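Local coordinates for protein 28 kDa product (Pseudomonas syringae pv. phaseolicola, PDB 1UKF) that acts as an autoprocessing papain-like cysteine endopeptidase delivered into plant cells, where it interacts with PBS1 and probably impairs plant defence, or triggers resistance, at residues N16-L21 and G131-C136; S22-V27 and Q48-E53; P73-S78 and C180-R185. All blocks are in the same frame, centred on the assembly; numbering follows the deposited sequence.

Overall arrangement
Contacts 1 and 2 share helix 18-27 and touch, with centres about 9 Å apart: contact 1 sets the start of this helix on strand 130-139, and contact 2 sets its later turns against helix 46-67. Contact 3 joins the next helix in the chain, 73-84, to strand 178-187 of the same antiparallel sheet that contact 1 reaches. Contact 1, closest to the chain centre, is buried and brings the C18 sulfur beside the H132 imidazole, next to a small alanine-to-alanine packing. Contact 2, also buried, rests on a carboxylate over an arginine's methylenes and on a glycine that lets the helices close in. Contact 3, partly buried, is mainly aromatic; its centre is about 11 Å from that of contact 1.

Contact 1: residues N16-L21 and G131-C136; sequences NICAGL and GHAIAC
C18 and A19, in the first turn of helix 18-27, rest on H132 and A133 of strand 130-139, with the CA atoms of A19 and A133 5.0 Å apart. The tight part begins between the alanines: A133 CB packs against A19 CA at 3.6 Å, and the two methyl carbons, A19 CB and A133 CB, lie 4.0 Å apart. Behind A19, H55 and Y58 of helix 46-67 close the packing. C18 SG is gripped as well. With chi1 at 47°, it sits between its own backbone N and carbonyl carbon and is turned to the strand, where C18 SG accepts a straight hydrogen bond from A133 N, at a length usual for a sulfur acceptor (3.5 Å, 179° at the hydrogen). H132 leaves the strand on the side facing away from the helix, yet its ring end comes back so that H132 ND1 lies 3.7 Å from C18 SG. C18 SG approaches the H132 ring obliquely, 4.7 Å from its centroid. H132 NE2 is hydrogen-bonded to D147 OD1, which fixes the rotation of the imidazole. The open side is the rim at exposed N16 and G131, where C18 stays partly exposed. A cysteine at the start of a helix, a histidine on a facing strand and an aspartate behind it form the catalytic triad of the papain-like fold.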
ATOM      1  N   ASN A  16      11.688   0.962  -7.986  1.00 11.78           N
ATOM      2  CA  ASN A  16      10.829  -0.215  -7.858  1.00 12.98           C
ATOM      3  C   ASN A  16      11.004  -0.996  -6.561  1.00 12.33           C
ATOM      4  O   ASN A  16      11.307  -2.191  -6.574  1.00 12.76           O
ATOM      5  CB  ASN A  16      11.063  -1.153  -9.045  1.00 16.58           C
ATOM      6  CG  ASN A  16      10.667  -0.527 -10.362  1.00 20.82           C
ATOM      7  OD1 ASN A  16       9.503  -0.190 -10.576  1.00 24.67           O
ATOM      8  ND2 ASN A  16      11.636  -0.364 -11.257  1.00 25.81           N
ATOM      9  N   ILE A  17      10.800  -0.314  -5.441  1.00 10.76           N
ATOM     10  CA  ILE A  17      10.920  -0.929  -4.127  1.00 10.26           C
ATOM     11  C   ILE A  17       9.652  -0.580  -3.350  1.00  8.69           C
ATOM     12  O   ILE A  17       9.697  -0.237  -2.172  1.00  9.25           O
ATOM     13  CB  ILE A  17      12.175  -0.396  -3.384  1.00  8.95           C
ATOM     14  CG1 ILE A  17      12.236   1.135  -3.469  1.00  9.82           C
ATOM     15  CG2 ILE A  17      13.434  -1.001  -4.000  1.00  9.96           C
ATOM     16  CD1 ILE A  17      13.272   1.760  -2.551  1.00 10.45           C
ATOM     17  N   CYS A  18       8.513  -0.707  -4.023  1.00  8.66           N
ATOM     18  CA  CYS A  18       7.223  -0.353  -3.436  1.00  9.19           C
ATOM     19  C   CYS A  18       6.828  -1.008  -2.117  1.00  7.82           C
ATOM     20  O   CYS A  18       6.367  -0.311  -1.210  1.00  8.52           O
ATOM     21  CB  CYS A  18       6.095  -0.528  -4.465  1.00  8.65           C
ATOM     22  SG  CYS A  18       6.063  -2.070  -5.410  1.00 12.41           S
ATOM     23  N   ALA A  19       6.995  -2.322  -1.990  1.00  8.86           N
ATOM     24  CA  ALA A  19       6.630  -2.984  -0.743  1.00  9.51           C
ATOM     25  C   ALA A  19       7.474  -2.452   0.414  1.00  8.58           C
ATOM     26  O   ALA A  19       6.955  -2.200   1.503  1.00  8.94           O
ATOM     27  CB  ALA A  19       6.793  -4.496  -0.872  1.00 10.12           C
ATOM     28  N   GLY A  20       8.773  -2.287   0.173  1.00  9.03           N
ATOM     29  CA  GLY A  20       9.663  -1.776   1.202  1.00  8.59           C
ATOM     30  C   GLY A  20       9.339  -0.343   1.595  1.00  8.29           C
ATOM     31  O   GLY A  20       9.307  -0.018   2.782  1.00  8.87           O
ATOM     32  N   LEU A  21       9.116   0.519   0.604  1.00  8.17           N
ATOM     33  CA  LEU A  21       8.775   1.914   0.869  1.00  8.69           C
ATOM     34  C   LEU A  21       7.439   2.018   1.595  1.00  8.46           C
ATOM     35  O   LEU A  21       7.290   2.824   2.515  1.00  8.91           O
ATOM     36  CB  LEU A  21       8.697   2.704  -0.440  1.00  9.43           C
ATOM     37  CG  LEU A  21      10.022   3.004  -1.148  1.00  9.97           C
ATOM     38  CD1 LEU A  21       9.744   3.549  -2.543  1.00 10.72           C
ATOM     39  CD2 LEU A  21      10.838   4.002  -0.327  1.00 11.84           C
ATOM     40  N   GLY A 131       2.595  -6.567 -10.042  1.00 23.10           N
ATOM     41  CA  GLY A 131       2.069  -6.124  -8.768  1.00 20.25           C
ATOM     42  C   GLY A 131       2.607  -4.769  -8.359  1.00 16.67           C
ATOM     43  O   GLY A 131       3.602  -4.280  -8.902  1.00 17.06           O
ATOM     44  N   HIS A 132       1.926  -4.158  -7.396  1.00 12.97           N
ATOM     45  CA  HIS A 132       2.314  -2.858  -6.869  1.00 11.21           C
ATOM     46  C   HIS A 132       1.761  -2.672  -5.461  1.00 13.28           C
ATOM     47  O   HIS A 132       0.549  -2.724  -5.236  1.00 15.46           O
ATOM     48  CB  HIS A 132       1.810  -1.728  -7.754  1.00 10.73           C
ATOM     49  CG  HIS A 132       2.158  -0.372  -7.231  1.00 10.16           C
ATOM     50  ND1 HIS A 132       3.462   0.024  -7.020  1.00 11.44           N
ATOM     51  CD2 HIS A 132       1.381   0.669  -6.851  1.00 10.29           C
ATOM     52  CE1 HIS A 132       3.471   1.251  -6.533  1.00  9.97           C
ATOM     53  NE2 HIS A 132       2.222   1.666  -6.421  1.00  9.86           N
ATOM     54  N   ALA A 133       2.660  -2.421  -4.522  1.00  9.95           N
ATOM     55  CA  ALA A 133       2.282  -2.264  -3.131  1.00  9.34           C
ATOM     56  C   ALA A 133       2.088  -0.820  -2.702  1.00  8.98           C
ATOM     57  O   ALA A 133       2.837   0.068  -3.110  1.00  9.93           O
ATOM     58  CB  ALA A 133       3.330  -2.922  -2.253  1.00 10.90           C
ATOM     59  N   ILE A 134       1.062  -0.602  -1.888  1.00  8.18           N
ATOM     60  CA  ILE A 134       0.759   0.707  -1.327  1.00  8.59           C
ATOM     61  C   ILE A 134       0.404   0.450   0.135  1.00  7.41           C
ATOM     62  O   ILE A 134       0.334  -0.701   0.572  1.00  7.77           O
ATOM     63  CB  ILE A 134      -0.420   1.406  -2.059  1.00  8.82           C
ATOM     64  CG1 ILE A 134      -1.712   0.595  -1.922  1.00  9.78           C
ATOM     65  CG2 ILE A 134      -0.059   1.609  -3.525  1.00 10.03           C
ATOM     66  CD1 ILE A 134      -2.928   1.260  -2.546  1.00 11.68           C
ATOM     67  N   ALA A 135       0.193   1.507   0.907  1.00  8.19           N
ATOM     68  CA  ALA A 135      -0.139   1.329   2.314  1.00  8.35           C
ATOM     69  C   ALA A 135      -1.136   2.368   2.779  1.00  8.08           C
ATOM     70  O   ALA A 135      -1.321   3.406   2.147  1.00  8.61           O
ATOM     71  CB  ALA A 135       1.132   1.406   3.168  1.00  9.63           C
ATOM     72  N   CYS A 136      -1.791   2.087   3.893  1.00  8.02           N
ATOM     73  CA  CYS A 136      -2.745   3.034   4.440  1.00  9.41           C
ATOM     74  C   CYS A 136      -2.872   2.854   5.942  1.00  9.35           C
ATOM     75  O   CYS A 136      -2.582   1.786   6.486  1.00  9.79           O
ATOM     76  CB  CYS A 136      -4.115   2.907   3.753  1.00  9.40           C
ATOM     77  SG  CYS A 136      -4.918   1.296   3.868  1.00 10.18           S
TER

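Contact 2: residues S22-V27 and Q48-E53; sequences STEWLV and QSRGSE
The helical part of this papain-like fold brings the helix that starts with the active-site cysteine against the long helix 46-67, and E24 meets R50 and G51 where they are packed closely. The CA atoms of E24 and G51 are only 5.5 Å apart, an approach that suits the lack of a side chain on G51; E24 CB stands 4.2 Å from G51 CA. E24 CG lies anti to the backbone N (chi1 173°), and the chain then bends at chi2, so that the E24 side chain crosses that of R50 at about a right angle, the carboxylate and guanidinium planes 34° apart. It is the aliphatic root of the arginine that is met, not its charged end: E24 OE1 comes to 3.1 Å from R50 CG, while R50 CB lies farther from that oxygen and E24 OE2 farther from both carbons. The R50 chain is bent at chi2 as well (70°), and its guanidinium leads away from the helix that carries E24. R50 NE therefore stays 4.7 Å from E24 OE1, a distance at which the opposite charges are near but not in contact. Both carboxylate oxygens of this buried glutamate find partners just beyond: OE1 forms a salt bridge with R54 NE, one turn further along helix 46-67, and OE2 a hydrogen bond with H40 NE2 of helix 34-41. The carboxylate thus ties three helices together, and the charge of R54, helped by that of nearby R50, would probably favour its ionised form despite burial.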
ATOM      1  N   SER A  22       6.468   1.210   1.180  1.00  8.46           N
ATOM      2  CA  SER A  22       5.151   1.228   1.802  1.00  8.45           C
ATOM      3  C   SER A  22       5.241   0.799   3.259  1.00  8.28           C
ATOM      4  O   SER A  22       4.562   1.362   4.122  1.00  9.01           O
ATOM      5  CB  SER A  22       4.188   0.318   1.037  1.00  8.81           C
ATOM      6  OG  SER A  22       3.910   0.863  -0.238  1.00  9.97           O
ATOM      7  N   THR A  23       6.078  -0.195   3.539  1.00  9.13           N
ATOM      8  CA  THR A  23       6.229  -0.656   4.912  1.00 10.18           C
ATOM      9  C   THR A  23       6.951   0.403   5.745  1.00  9.16           C
ATOM     10  O   THR A  23       6.593   0.630   6.903  1.00  9.88           O
ATOM     11  CB  THR A  23       6.980  -2.001   4.969  1.00  9.59           C
ATOM     12  OG1 THR A  23       6.247  -2.977   4.215  1.00  9.91           O
ATOM     13  CG2 THR A  23       7.093  -2.493   6.406  1.00 10.24           C
ATOM     14  N   GLU A  24       7.948   1.067   5.163  1.00  9.41           N
ATOM     15  CA  GLU A  24       8.660   2.125   5.882  1.00 10.30           C
ATOM     16  C   GLU A  24       7.658   3.239   6.203  1.00 11.21           C
ATOM     17  O   GLU A  24       7.673   3.800   7.297  1.00 11.78           O
ATOM     18  CB  GLU A  24       9.819   2.661   5.029  1.00 10.70           C
ATOM     19  CG  GLU A  24      10.554   3.885   5.597  1.00 12.30           C
ATOM     20  CD  GLU A  24      11.315   3.612   6.885  1.00 12.22           C
ATOM     21  OE1 GLU A  24      11.453   2.437   7.285  1.00 13.48           O
ATOM     22  OE2 GLU A  24      11.792   4.592   7.499  1.00 15.14           O
ATOM     23  N   TRP A  25       6.774   3.548   5.257  1.00 10.17           N
ATOM     24  CA  TRP A  25       5.771   4.583   5.496  1.00 10.21           C
ATOM     25  C   TRP A  25       4.869   4.155   6.655  1.00 10.46           C
ATOM     26  O   TRP A  25       4.532   4.967   7.514  1.00 12.12           O
ATOM     27  CB  TRP A  25       4.919   4.817   4.244  1.00 10.21           C
ATOM     28  CG  TRP A  25       3.877   5.888   4.431  1.00  9.05           C
ATOM     29  CD1 TRP A  25       4.043   7.237   4.275  1.00  8.86           C
ATOM     30  CD2 TRP A  25       2.517   5.696   4.832  1.00  8.65           C
ATOM     31  NE1 TRP A  25       2.869   7.894   4.551  1.00  9.47           N
ATOM     32  CE2 TRP A  25       1.914   6.973   4.896  1.00  9.54           C
ATOM     33  CE3 TRP A  25       1.745   4.568   5.143  1.00  9.63           C
ATOM     34  CZ2 TRP A  25       0.574   7.154   5.255  1.00 10.47           C
ATOM     35  CZ3 TRP A  25       0.415   4.746   5.499  1.00  9.76           C
ATOM     36  CH2 TRP A  25      -0.158   6.029   5.551  1.00  9.40           C
ATOM     37  N   LEU A  26       4.475   2.883   6.685  1.00 10.83           N
ATOM     38  CA  LEU A  26       3.621   2.394   7.762  1.00 12.16           C
ATOM     39  C   LEU A  26       4.286   2.595   9.117  1.00 12.41           C
ATOM     40  O   LEU A  26       3.633   2.998  10.082  1.00 15.25           O
ATOM     41  CB  LEU A  26       3.297   0.908   7.571  1.00 12.21           C
ATOM     42  CG  LEU A  26       2.204   0.559   6.555  1.00 12.35           C
ATOM     43  CD1 LEU A  26       2.108  -0.953   6.392  1.00 13.19           C
ATOM     44  CD2 LEU A  26       0.868   1.125   7.024  1.00 13.08           C
ATOM     45  N   VAL A  27       5.587   2.324   9.185  1.00 12.49           N
ATOM     46  CA  VAL A  27       6.326   2.476  10.432  1.00 14.68           C
ATOM     47  C   VAL A  27       6.315   3.910  10.950  1.00 14.90           C
ATOM     48  O   VAL A  27       6.159   4.135  12.150  1.00 16.26           O
ATOM     49  CB  VAL A  27       7.788   2.004  10.273  1.00 13.38           C
ATOM     50  CG1 VAL A  27       8.590   2.336  11.531  1.00 16.17           C
ATOM     51  CG2 VAL A  27       7.818   0.504  10.014  1.00 15.62           C
ATOM     52  N   GLN A  48      14.482   6.315   1.818  1.00 10.69           N
ATOM     53  CA  GLN A  48      14.674   5.623   0.549  1.00 10.66           C
ATOM     54  C   GLN A  48      15.586   4.421   0.800  1.00 11.80           C
ATOM     55  O   GLN A  48      15.318   3.320   0.318  1.00 12.53           O
ATOM     56  CB  GLN A  48      15.290   6.571  -0.493  1.00 10.49           C
ATOM     57  CG  GLN A  48      15.608   5.930  -1.842  1.00 10.39           C
ATOM     58  CD  GLN A  48      14.398   5.657  -2.735  1.00  9.40           C
ATOM     59  OE1 GLN A  48      14.507   4.912  -3.708  1.00 10.51           O
ATOM     60  NE2 GLN A  48      13.260   6.269  -2.428  1.00 10.51           N
ATOM     61  N   SER A  49      16.656   4.622   1.568  1.00 11.91           N
ATOM     62  CA  SER A  49      17.570   3.525   1.878  1.00 14.05           C
ATOM     63  C   SER A  49      16.919   2.498   2.797  1.00 13.15           C
ATOM     64  O   SER A  49      17.082   1.295   2.597  1.00 12.57           O
ATOM     65  CB  SER A  49      18.854   4.047   2.529  1.00 15.65           C
ATOM     66  OG  SER A  49      19.756   4.540   1.556  1.00 22.76           O
ATOM     67  N   ARG A  50      16.189   2.966   3.805  1.00 12.21           N
ATOM     68  CA  ARG A  50      15.525   2.050   4.725  1.00 12.22           C
ATOM     69  C   ARG A  50      14.469   1.262   3.952  1.00 12.44           C
ATOM     70  O   ARG A  50      14.316   0.053   4.142  1.00 12.16           O
ATOM     71  CB  ARG A  50      14.865   2.817   5.876  1.00 15.09           C
ATOM     72  CG  ARG A  50      14.493   1.943   7.062  1.00 19.56           C
ATOM     73  CD  ARG A  50      15.736   1.461   7.798  1.00 21.89           C
ATOM     74  NE  ARG A  50      15.426   0.456   8.812  1.00 24.80           N
ATOM     75  CZ  ARG A  50      15.049  -0.790   8.543  1.00 25.41           C
ATOM     76  NH1 ARG A  50      14.933  -1.195   7.285  1.00 26.72           N
ATOM     77  NH2 ARG A  50      14.786  -1.632   9.533  1.00 27.72           N
ATOM     78  N   GLY A  51      13.743   1.954   3.078  1.00 11.16           N
ATOM     79  CA  GLY A  51      12.724   1.299   2.280  1.00 11.79           C
ATOM     80  C   GLY A  51      13.348   0.247   1.386  1.00 10.71           C
ATOM     81  O   GLY A  51      12.785  -0.828   1.189  1.00 10.65           O
ATOM     82  N   SER A  52      14.519   0.552   0.838  1.00 10.40           N
ATOM     83  CA  SER A  52      15.213  -0.396  -0.023  1.00 11.56           C
ATOM     84  C   SER A  52      15.601  -1.635   0.779  1.00 11.95           C
ATOM     85  O   SER A  52      15.465  -2.763   0.302  1.00 11.92           O
ATOM     86  CB  SER A  52      16.462   0.252  -0.630  1.00 12.51           C
ATOM     87  OG  SER A  52      17.144  -0.656  -1.474  1.00 17.56           O
ATOM     88  N   GLU A  53      16.075  -1.422   2.004  1.00 10.95           N
ATOM     89  CA  GLU A  53      16.462  -2.525   2.879  1.00 11.95           C
ATOM     90  C   GLU A  53      15.244  -3.391   3.184  1.00 10.92           C
ATOM     91  O   GLU A  53      15.328  -4.620   3.180  1.00 11.34           O
ATOM     92  CB  GLU A  53      17.048  -1.996   4.188  1.00 13.96           C
ATOM     93  CG  GLU A  53      18.357  -1.244   4.046  1.00 22.53           C
ATOM     94  CD  GLU A  53      18.910  -0.814   5.390  1.00 25.72           C
ATOM     95  OE1 GLU A  53      19.126  -1.695   6.249  1.00 28.67           O
ATOM     96  OE2 GLU A  53      19.123   0.401   5.590  1.00 30.09           O
TER

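Contact 3: residues P73-S78 and C180-R185; sequences PFFTAS and CVNEFR
Helix 73-78 runs 36° from the direction of strand 180-185, their axes approaching to 10.3 Å, with S78 and F184 holding the nearest CA atoms at 7.8 Å. This is a helix laid on the antiparallel sheet of the papain-like fold, and aromatic side chains fill the gap between them. F184, whose CB points at the helix, turns the edge of its ring to the face of F75 in an offset edge-to-face pair, planes at 90° and ring centroids 5.5 Å apart. The closest atoms of this pair are F75 CD2 and F184 CZ, at 3.6 Å. F75 reaches the strand because its CG stands beside the backbone N (chi1 -81°), swinging the ring over from a CB that does not itself face the strand. One face of F184 is taken by S78, whose CB makes a CH-pi contact 3.7 Å from the ring centroid. N182 crosses F75 at about a right angle; its amide is held by S123 OG on ND2 and T95 OG1 on OD1, both on neighbouring strands. The amide oxygen also lies in the plane of the F75 ring, at its edge, with N182 OD1 3.7 Å from F75 CE2.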
ATOM      1  N   PRO A  73       3.269 -17.551  -2.519  1.00 14.52           N
ATOM      2  CA  PRO A  73       4.545 -16.847  -2.359  1.00 12.60           C
ATOM      3  C   PRO A  73       4.491 -15.347  -2.105  1.00 11.73           C
ATOM      4  O   PRO A  73       5.281 -14.829  -1.318  1.00 10.92           O
ATOM      5  CB  PRO A  73       5.301 -17.196  -3.641  1.00 13.53           C
ATOM      6  CG  PRO A  73       4.205 -17.410  -4.641  1.00 13.02           C
ATOM      7  CD  PRO A  73       3.195 -18.199  -3.842  1.00 14.64           C
ATOM      8  N   PHE A  74       3.578 -14.646  -2.766  1.00 11.93           N
ATOM      9  CA  PHE A  74       3.467 -13.207  -2.578  1.00 11.08           C
ATOM     10  C   PHE A  74       2.850 -12.863  -1.226  1.00 12.03           C
ATOM     11  O   PHE A  74       3.230 -11.874  -0.608  1.00 12.40           O
ATOM     12  CB  PHE A  74       2.689 -12.575  -3.734  1.00 11.28           C
ATOM     13  CG  PHE A  74       3.355 -12.761  -5.069  1.00 12.05           C
ATOM     14  CD1 PHE A  74       2.960 -13.781  -5.927  1.00 15.30           C
ATOM     15  CD2 PHE A  74       4.423 -11.953  -5.442  1.00 12.06           C
ATOM     16  CE1 PHE A  74       3.616 -13.997  -7.134  1.00 15.78           C
ATOM     17  CE2 PHE A  74       5.089 -12.161  -6.649  1.00 13.28           C
ATOM     18  CZ  PHE A  74       4.684 -13.186  -7.496  1.00 13.49           C
ATOM     19  N   PHE A  75       1.909 -13.682  -0.762  1.00 11.06           N
ATOM     20  CA  PHE A  75       1.312 -13.451   0.548  1.00 11.82           C
ATOM     21  C   PHE A  75       2.409 -13.675   1.581  1.00 12.20           C
ATOM     22  O   PHE A  75       2.501 -12.957   2.571  1.00 12.13           O
ATOM     23  CB  PHE A  75       0.160 -14.428   0.815  1.00 12.98           C
ATOM     24  CG  PHE A  75      -1.145 -14.035   0.172  1.00 13.75           C
ATOM     25  CD1 PHE A  75      -2.316 -14.707   0.503  1.00 16.74           C
ATOM     26  CD2 PHE A  75      -1.206 -13.004  -0.765  1.00 13.55           C
ATOM     27  CE1 PHE A  75      -3.529 -14.363  -0.087  1.00 16.83           C
ATOM     28  CE2 PHE A  75      -2.417 -12.653  -1.362  1.00 14.15           C
ATOM     29  CZ  PHE A  75      -3.579 -13.336  -1.020  1.00 16.52           C
ATOM     30  N   THR A  76       3.246 -14.679   1.343  1.00 11.92           N
ATOM     31  CA  THR A  76       4.336 -14.992   2.253  1.00 12.32           C
ATOM     32  C   THR A  76       5.353 -13.852   2.308  1.00 11.59           C
ATOM     33  O   THR A  76       5.792 -13.454   3.388  1.00 12.22           O
ATOM     34  CB  THR A  76       5.038 -16.297   1.823  1.00 12.53           C
ATOM     35  OG1 THR A  76       4.113 -17.386   1.938  1.00 15.25           O
ATOM     36  CG2 THR A  76       6.257 -16.572   2.694  1.00 14.57           C
ATOM     37  N   ALA A  77       5.717 -13.321   1.145  1.00 10.44           N
ATOM     38  CA  ALA A  77       6.681 -12.228   1.068  1.00 10.23           C
ATOM     39  C   ALA A  77       6.154 -10.954   1.731  1.00  9.33           C
ATOM     40  O   ALA A  77       6.877 -10.289   2.473  1.00  9.90           O
ATOM     41  CB  ALA A  77       7.041 -11.956  -0.391  1.00 11.34           C
ATOM     42  N   SER A  78       4.897 -10.613   1.461  1.00 10.51           N
ATOM     43  CA  SER A  78       4.300  -9.422   2.049  1.00 10.31           C
ATOM     44  C   SER A  78       4.217  -9.566   3.562  1.00 11.17           C
ATOM     45  O   SER A  78       4.424  -8.602   4.302  1.00 11.51           O
ATOM     46  CB  SER A  78       2.908  -9.182   1.465  1.00 11.23           C
ATOM     47  OG  SER A  78       3.000  -8.804   0.105  1.00 13.88           O
ATOM     48  N   CYS A 180      -7.422  -7.181  -9.040  1.00 16.49           N
ATOM     49  CA  CYS A 180      -7.829  -7.369  -7.656  1.00 16.66           C
ATOM     50  C   CYS A 180      -6.892  -6.629  -6.718  1.00 15.77           C
ATOM     51  O   CYS A 180      -5.821  -6.169  -7.115  1.00 16.06           O
ATOM     52  CB  CYS A 180      -7.850  -8.859  -7.290  1.00 17.25           C
ATOM     53  SG  CYS A 180      -6.237  -9.672  -7.211  1.00 21.31           S
ATOM     54  N   VAL A 181      -7.320  -6.506  -5.469  1.00 15.12           N
ATOM     55  CA  VAL A 181      -6.540  -5.839  -4.444  1.00 14.10           C
ATOM     56  C   VAL A 181      -6.416  -6.799  -3.273  1.00 14.05           C
ATOM     57  O   VAL A 181      -7.421  -7.318  -2.786  1.00 13.49           O
ATOM     58  CB  VAL A 181      -7.239  -4.557  -3.943  1.00 13.61           C
ATOM     59  CG1 VAL A 181      -6.450  -3.945  -2.793  1.00 16.04           C
ATOM     60  CG2 VAL A 181      -7.380  -3.559  -5.080  1.00 15.72           C
ATOM     61  N   ASN A 182      -5.188  -7.057  -2.838  1.00 11.99           N
ATOM     62  CA  ASN A 182      -4.977  -7.930  -1.691  1.00 13.31           C
ATOM     63  C   ASN A 182      -4.761  -7.042  -0.475  1.00 13.36           C
ATOM     64  O   ASN A 182      -4.009  -6.067  -0.532  1.00 14.19           O
ATOM     65  CB  ASN A 182      -3.749  -8.820  -1.879  1.00 14.03           C
ATOM     66  CG  ASN A 182      -3.829  -9.668  -3.120  1.00 17.31           C
ATOM     67  OD1 ASN A 182      -4.756 -10.461  -3.291  1.00 18.72           O
ATOM     68  ND2 ASN A 182      -2.853  -9.510  -3.999  1.00 16.64           N
ATOM     69  N   GLU A 183      -5.420  -7.381   0.622  1.00 12.86           N
ATOM     70  CA  GLU A 183      -5.307  -6.602   1.843  1.00 12.42           C
ATOM     71  C   GLU A 183      -4.543  -7.356   2.914  1.00 11.96           C
ATOM     72  O   GLU A 183      -4.840  -8.516   3.197  1.00 13.06           O
ATOM     73  CB  GLU A 183      -6.694  -6.268   2.394  1.00 11.54           C
ATOM     74  CG  GLU A 183      -7.652  -5.646   1.400  1.00 13.44           C
ATOM     75  CD  GLU A 183      -9.056  -5.537   1.960  1.00 13.72           C
ATOM     76  OE1 GLU A 183      -9.294  -6.043   3.077  1.00 15.76           O
ATOM     77  OE2 GLU A 183      -9.925  -4.951   1.288  1.00 15.18           O
ATOM     78  N   PHE A 184      -3.555  -6.693   3.502  1.00 10.61           N
ATOM     79  CA  PHE A 184      -2.777  -7.269   4.586  1.00 10.53           C
ATOM     80  C   PHE A 184      -3.013  -6.364   5.787  1.00 10.52           C
ATOM     81  O   PHE A 184      -2.407  -5.297   5.905  1.00 10.73           O
ATOM     82  CB  PHE A 184      -1.290  -7.320   4.230  1.00 11.19           C
ATOM     83  CG  PHE A 184      -0.991  -8.179   3.037  1.00  9.68           C
ATOM     84  CD1 PHE A 184      -0.974  -7.636   1.754  1.00 11.91           C
ATOM     85  CD2 PHE A 184      -0.775  -9.546   3.187  1.00 12.04           C
ATOM     86  CE1 PHE A 184      -0.746  -8.445   0.639  1.00 11.28           C
ATOM     87  CE2 PHE A 184      -0.550 -10.360   2.079  1.00 11.90           C
ATOM     88  CZ  PHE A 184      -0.536  -9.809   0.805  1.00 10.69           C
ATOM     89  N   ARG A 185      -3.924  -6.786   6.659  1.00 11.09           N
ATOM     90  CA  ARG A 185      -4.272  -6.026   7.853  1.00 11.77           C
ATOM     91  C   ARG A 185      -3.223  -6.289   8.921  1.00 12.61           C
ATOM     92  O   ARG A 185      -3.021  -7.430   9.336  1.00 13.43           O
ATOM     93  CB  ARG A 185      -5.653  -6.447   8.348  1.00 12.77           C
ATOM     94  CG  ARG A 185      -6.168  -5.646   9.525  1.00 14.78           C
ATOM     95  CD  ARG A 185      -7.575  -6.088   9.870  1.00 19.15           C
ATOM     96  NE  ARG A 185      -8.025  -5.560  11.154  1.00 22.67           N
ATOM     97  CZ  ARG A 185      -9.212  -5.825  11.689  1.00 24.42           C
ATOM     98  NH1 ARG A 185     -10.067  -6.610  11.049  1.00 25.57           N
ATOM     99  NH2 ARG A 185      -9.541  -5.312  12.866  1.00 27.11           N
TER